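Local coordinates for protein tautomerase (Advenella mimigardefordensis DPN7, PDB 6VVW) that is a member of the tautomerase superfamily, with the beta-alpha-beta fold of that group in each of its three subunits, at residues A[34-37]-A[38-41]. Sequence-based numbering, arbitrary orientation.
Sequences AALP and SIRI
CG1 of Ile39 points away from the residue's own carbonyl carbon (chi1 -45°), and this torsion, with the near-extended second one, lays CG1 and CD1 against Ala34 and Leu36. Along that branch, CG1 of Ile39 lies 3.7 Å from CB of Ala34, and the terminal CD1 of Ile39 reaches CD1 of Leu36 at 4.0 Å, the two side chains meeting at a slant. The Ser38 hydroxyl is tucked between its own main-chain N and C, where OG lies against the CA-CB bond of Ala34, 3.0 Å from CB, a tight approach and not a hydrogen bond.

The main chain between them folds into a type I beta turn from Leu36 to Ile39, with Pro37 and Ser38 at its corners. Ile39 N donates to Leu36 O at 2.7 Å, and the N-H points nearly straight at the acceptor (160°), although the donor stands 24° out of the carbonyl plane. The pyrrolidine ring restricts phi of Pro37 to a value suited to the first corner of such a turn.

This turn ends the loop that leads from helix 16-30 into strand 40-43. Ile39 also packs on Pro2, while Arg40 and Ile41 pair in an antiparallel ladder with a strand of a second subunit, continuing the sheet across the interface. Chemically, the contact combines one short main-chain hydrogen bond with a small apolar cluster: the bond closes the turn, and the buried Ile39 side chain touches Ala34 and Leu36 of the loop as well as Ile28 of helix 16-30.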
ATOM      1  N   ALA A  34      -0.222  -9.913  19.274  1.00 26.72           N
ATOM      2  CA  ALA A  34      -1.503  -9.835  18.590  1.00 29.83           C
ATOM      3  C   ALA A  34      -2.296 -11.106  18.856  1.00 27.26           C
ATOM      4  O   ALA A  34      -2.029 -12.152  18.255  1.00 27.27           O
ATOM      5  CB  ALA A  34      -1.310  -9.604  17.086  1.00 28.04           C
ATOM      6  N   ALA A  35      -3.241 -11.037  19.790  1.00 26.65           N
ATOM      7  CA  ALA A  35      -4.110 -12.178  20.034  1.00 27.62           C
ATOM      8  C   ALA A  35      -4.782 -12.571  18.729  1.00 29.75           C
ATOM      9  O   ALA A  35      -4.349 -13.508  18.043  1.00 27.16           O
ATOM     10  CB  ALA A  35      -5.164 -11.847  21.087  1.00 25.40           C
ATOM     11  N   LEU A  36      -5.838 -11.840  18.390  1.00 26.11           N
ATOM     12  CA  LEU A  36      -6.545 -11.966  17.126  1.00 25.26           C
ATOM     13  C   LEU A  36      -7.091 -10.603  16.703  1.00 20.07           C
ATOM     14  O   LEU A  36      -6.662 -10.092  15.669  1.00 21.52           O
ATOM     15  CB  LEU A  36      -7.646 -13.025  17.230  1.00 23.98           C
ATOM     16  CG  LEU A  36      -7.814 -13.930  16.015  1.00 19.72           C
ATOM     17  CD1 LEU A  36      -6.499 -14.144  15.355  1.00 20.05           C
ATOM     18  CD2 LEU A  36      -8.381 -15.255  16.449  1.00 23.28           C
ATOM     19  N   PRO A  37      -7.957  -9.930  17.508  1.00 21.09           N
ATOM     20  CA  PRO A  37      -8.672  -8.744  17.005  1.00 15.78           C
ATOM     21  C   PRO A  37      -7.800  -7.682  16.368  1.00 19.75           C
ATOM     22  O   PRO A  37      -8.307  -6.764  15.715  1.00 21.18           O
ATOM     23  CB  PRO A  37      -9.344  -8.183  18.260  1.00 19.68           C
ATOM     24  CG  PRO A  37      -9.430  -9.321  19.192  1.00 20.16           C
ATOM     25  CD  PRO A  37      -8.236 -10.161  18.936  1.00 20.61           C
ATOM     26  N   SER A  38      -6.489  -7.799  16.565  1.00 21.10           N
ATOM     27  CA  SER A  38      -5.533  -6.836  16.040  1.00 18.41           C
ATOM     28  C   SER A  38      -5.171  -7.115  14.593  1.00 19.65           C
ATOM     29  O   SER A  38      -4.854  -6.190  13.838  1.00 21.35           O
ATOM     30  CB  SER A  38      -4.274  -6.872  16.895  1.00 22.69           C
ATOM     31  OG  SER A  38      -3.978  -8.219  17.242  1.00 22.50           O
ATOM     32  N   ILE A  39      -5.200  -8.335  14.205  1.00 20.25           N
ATOM     33  CA  ILE A  39      -4.754  -8.721  12.882  1.00 19.84           C
ATOM     34  C   ILE A  39      -5.906  -8.587  11.917  1.00 20.71           C
ATOM     35  O   ILE A  39      -7.061  -8.840  12.265  1.00 23.58           O
ATOM     36  CB  ILE A  39      -4.223 -10.158  12.894  1.00 20.10           C
ATOM     37  CG1 ILE A  39      -3.318 -10.365  14.114  1.00 21.76           C
ATOM     38  CG2 ILE A  39      -3.538 -10.454  11.575  1.00 23.16           C
ATOM     39  CD1 ILE A  39      -3.325 -11.774  14.674  1.00 22.67           C
ATOM     40  N   ARG A  40      -5.593  -8.166  10.702  1.00 20.80           N
ATOM     41  CA  ARG A  40      -6.464  -8.355   9.564  1.00 18.55           C
ATOM     42  C   ARG A  40      -5.583  -8.704   8.384  1.00 19.19           C
ATOM     43  O   ARG A  40      -4.367  -8.518   8.419  1.00 21.62           O
ATOM     44  CB  ARG A  40      -7.330  -7.113   9.272  1.00 21.86           C
ATOM     45  CG  ARG A  40      -6.741  -5.806   9.742  1.00 19.71           C
ATOM     46  CD  ARG A  40      -7.593  -4.609   9.360  1.00 18.84           C
ATOM     47  NE  ARG A  40      -8.667  -4.389  10.323  1.00 17.85           N
ATOM     48  CZ  ARG A  40      -9.611  -3.454  10.223  1.00 18.99           C
ATOM     49  NH1 ARG A  40      -9.663  -2.620   9.190  1.00 19.89           N
ATOM     50  NH2 ARG A  40     -10.534  -3.367  11.162  1.00 17.79           N
ATOM     51  N   ILE A  41      -6.190  -9.267   7.349  1.00 18.65           N
ATOM     52  CA  ILE A  41      -5.459  -9.608   6.137  1.00 19.34           C
ATOM     53  C   ILE A  41      -6.386  -9.371   4.972  1.00 18.38           C
ATOM     54  O   ILE A  41      -7.549  -9.780   5.010  1.00 20.60           O
ATOM     55  CB  ILE A  41      -4.978 -11.068   6.136  1.00 19.83           C
ATOM     56  CG1 ILE A  41      -3.914 -11.275   7.206  1.00 21.09           C
ATOM     57  CG2 ILE A  41      -4.425 -11.416   4.783  1.00 17.20           C
ATOM     58  CD1 ILE A  41      -3.761 -12.695   7.658  1.00 21.59           C
TER